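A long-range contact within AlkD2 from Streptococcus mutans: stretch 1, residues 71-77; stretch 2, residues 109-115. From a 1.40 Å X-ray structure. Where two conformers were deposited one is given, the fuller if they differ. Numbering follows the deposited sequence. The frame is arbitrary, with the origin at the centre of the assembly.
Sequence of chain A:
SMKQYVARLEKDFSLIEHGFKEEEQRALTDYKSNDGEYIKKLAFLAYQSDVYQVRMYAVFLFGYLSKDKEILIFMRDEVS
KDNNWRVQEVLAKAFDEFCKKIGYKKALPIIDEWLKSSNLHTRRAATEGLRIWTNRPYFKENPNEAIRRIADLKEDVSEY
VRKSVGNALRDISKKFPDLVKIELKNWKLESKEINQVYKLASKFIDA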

# COMPACT_ATOMS: atom_id res chain seq x y z
N ILE A 71 9.54 -4.23 12.04
CA ILE A 71 9.07 -3.03 11.35
C ILE A 71 7.87 -3.36 10.48
O ILE A 71 6.87 -2.62 10.46
CB ILE A 71 10.22 -2.41 10.53
CG1 ILE A 71 11.39 -1.96 11.44
CG2 ILE A 71 9.70 -1.25 9.69
CD1 ILE A 71 11.10 -0.74 12.28
N LEU A 72 7.96 -4.45 9.72
CA LEU A 72 6.85 -4.83 8.84
C LEU A 72 5.57 -5.11 9.63
O LEU A 72 4.48 -4.71 9.21
CB LEU A 72 7.26 -6.01 7.98
CG LEU A 72 6.26 -6.45 6.93
CD1 LEU A 72 6.00 -5.36 5.92
CD2 LEU A 72 6.71 -7.72 6.25
N ILE A 73 5.68 -5.79 10.79
CA ILE A 73 4.51 -6.02 11.64
C ILE A 73 3.94 -4.70 12.15
O ILE A 73 2.72 -4.52 12.21
CB ILE A 73 4.87 -6.97 12.80
CG1 ILE A 73 5.08 -8.40 12.30
CG2 ILE A 73 3.81 -6.92 13.90
CD1 ILE A 73 5.73 -9.33 13.33
N PHE A 74 4.80 -3.77 12.55
CA PHE A 74 4.31 -2.47 13.00
C PHE A 74 3.56 -1.74 11.89
O PHE A 74 2.51 -1.13 12.13
CB PHE A 74 5.46 -1.64 13.54
CG PHE A 74 5.06 -0.40 14.27
CD1 PHE A 74 4.78 -0.43 15.62
CD2 PHE A 74 4.96 0.81 13.61
CE1 PHE A 74 4.42 0.72 16.31
CE2 PHE A 74 4.60 1.97 14.30
CZ PHE A 74 4.33 1.91 15.65
N MET A 75 4.06 -1.82 10.65
CA MET A 75 3.33 -1.27 9.51
C MET A 75 1.96 -1.94 9.37
O MET A 75 0.93 -1.27 9.22
CB MET A 75 4.13 -1.49 8.23
CG MET A 75 5.40 -0.66 8.08
SD MET A 75 6.50 -1.23 6.77
CE MET A 75 5.40 -1.29 5.36
N ARG A 76 1.95 -3.27 9.40
CA ARG A 76 0.73 -4.05 9.16
C ARG A 76 -0.33 -3.75 10.20
O ARG A 76 -1.51 -3.60 9.87
CB ARG A 76 1.08 -5.54 9.20
CG ARG A 76 -0.04 -6.48 8.80
CD ARG A 76 0.33 -7.94 9.05
NE ARG A 76 0.41 -8.18 10.48
CZ ARG A 76 1.10 -9.16 11.06
NH1 ARG A 76 1.78 -10.03 10.34
NH2 ARG A 76 1.09 -9.24 12.38
N ASP A 77 0.07 -3.68 11.47
CA ASP A 77 -0.89 -3.69 12.56
C ASP A 77 -1.06 -2.35 13.27
O ASP A 77 -2.09 -2.16 13.91
CB ASP A 77 -0.48 -4.72 13.61
CG ASP A 77 -0.62 -6.15 13.14
OD1 ASP A 77 -1.25 -6.38 12.08
OD2 ASP A 77 -0.09 -7.03 13.83
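Stretch 2 (109-115) PIIDEWL

How does the backbone of stretch 2 run against stretch 1? Residues 109-115 are helical throughout, as are residues 71-77, and the two helices point roughly the same way: their N-to-C directions differ by 27°, with a signed crossing angle of -27°. The axes come no closer than 11.6 Å, so the space between them is filled by side chains rather than by backbone packed on backbone. The register shows the helices converging toward their C-terminal ends, for the CA of I110 lies 9.6 Å from the CA of L72, while one turn later the CA of W114 lies only 7.1 Å from the CA of R76. Each helix keeps its own hydrogen bonding along this turn, with W114 N bonded to I110 O at 2.9 Å and R76 N bonded to L72 O at 2.9 Å.

Where does stretch 2 first touch its partner? P109 stays out of reach, and contact begins at I110, whose CA-to-CB bond points sideways. Its CG2 methyl meets CD2 of L72 at 3.9 Å, an ordinary apolar contact between two branched side chains. L72 also starts out sideways, but with chi1 in t and chi2 in p the end of its side chain comes nearer to stretch 2. The next two residues, I111 and D112, are carried by the turn of the helix beyond reach of stretch 1.

What does E113 add to this apolar start? It brings charge to the contact. Its CA-to-CB bond points toward stretch 1, and with chi1 and chi2 both in t the side chain extends far enough for OE1 to lie 3.0 Å from NH1 of R76. The pair forms a salt bridge, but the hydrogen bond within it is weak, its angle at the hydrogen being 140°. OE1 sits at the edge of the guanidinium, near its plane. The same group is also held from within stretch 1: R76 NE donates to D77 OD1 at 2.9 Å and R76 NH2 to D77 OD2 at 2.9 Å, both nearly straight. The arginine thus joins two carboxylates, one from each helix.

Why does W114 dominate the contact? Its large indole spans the gap where the backbones draw together, and it has the largest covered area of any residue here. Although its CA-to-CB bond points sideways, the end of the side chain comes nearer to stretch 1. CZ2 of W114 lies 3.5 Å from both CA and CB of R76, and CG of R76 rests over one ring face, 3.8 Å from the centroid of the five-membered ring of W114 and 20° off its normal, a CH-pi contact. The arginine therefore uses its aliphatic part against the indole while its charged end meets E113. CZ2 of W114 also meets CD1 of L72 at 3.8 Å, and CH2 of W114 meets CB of M75 at 3.9 Å. L115, facing elsewhere, takes no part.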

# COMPACT_ATOMS: atom_id res chain seq x y z
N PRO A 109 3.68 -14.57 0.17
CA PRO A 109 3.01 -14.92 1.43
C PRO A 109 2.63 -13.71 2.25
O PRO A 109 1.59 -13.72 2.94
CB PRO A 109 4.04 -15.80 2.15
CG PRO A 109 4.89 -16.38 1.04
CD PRO A 109 4.99 -15.26 0.04
N ILE A 110 3.43 -12.65 2.20
CA ILE A 110 3.13 -11.43 2.94
C ILE A 110 1.98 -10.67 2.27
O ILE A 110 1.09 -10.15 2.95
CB ILE A 110 4.39 -10.57 3.07
CG1 ILE A 110 5.52 -11.32 3.77
CG2 ILE A 110 4.08 -9.27 3.76
CD1 ILE A 110 5.19 -11.81 5.10
N ILE A 111 2.01 -10.57 0.94
CA ILE A 111 0.89 -10.00 0.21
C ILE A 111 -0.40 -10.70 0.63
O ILE A 111 -1.41 -10.06 0.97
CB ILE A 111 1.15 -10.09 -1.30
CG1 ILE A 111 2.34 -9.20 -1.69
CG2 ILE A 111 -0.09 -9.69 -2.09
CD1 ILE A 111 2.87 -9.45 -3.07
N ASP A 112 -0.39 -12.03 0.64
CA ASP A 112 -1.60 -12.77 0.98
C ASP A 112 -2.02 -12.51 2.42
O ASP A 112 -3.21 -12.39 2.73
CB ASP A 112 -1.38 -14.26 0.70
CG ASP A 112 -1.29 -14.55 -0.80
OD1 ASP A 112 -1.82 -13.73 -1.58
OD2 ASP A 112 -0.68 -15.56 -1.21
N GLU A 113 -1.05 -12.41 3.33
CA GLU A 113 -1.36 -12.10 4.72
C GLU A 113 -2.02 -10.73 4.86
O GLU A 113 -3.03 -10.58 5.55
CB GLU A 113 -0.05 -12.17 5.51
CG GLU A 113 -0.09 -11.85 6.95
CD GLU A 113 1.28 -12.11 7.58
OE1 GLU A 113 2.10 -11.17 7.63
OE2 GLU A 113 1.56 -13.26 7.98
N TRP A 114 -1.49 -9.71 4.18
CA TRP A 114 -2.08 -8.38 4.29
C TRP A 114 -3.48 -8.35 3.67
O TRP A 114 -4.38 -7.71 4.21
CB TRP A 114 -1.18 -7.33 3.65
CG TRP A 114 0.02 -6.94 4.48
CD1 TRP A 114 0.90 -7.75 5.13
CD2 TRP A 114 0.43 -5.60 4.77
NE1 TRP A 114 1.85 -7.00 5.79
CE2 TRP A 114 1.58 -5.67 5.58
CE3 TRP A 114 -0.06 -4.34 4.42
CZ2 TRP A 114 2.25 -4.54 6.04
CZ3 TRP A 114 0.60 -3.21 4.86
CH2 TRP A 114 1.74 -3.32 5.68
N LEU A 115 -3.68 -9.04 2.53
CA LEU A 115 -4.99 -9.06 1.90
C LEU A 115 -6.05 -9.74 2.76
O LEU A 115 -7.25 -9.46 2.58
CB LEU A 115 -4.92 -9.76 0.54
CG LEU A 115 -4.12 -9.09 -0.56
CD1 LEU A 115 -3.94 -10.06 -1.73
CD2 LEU A 115 -4.80 -7.82 -1.02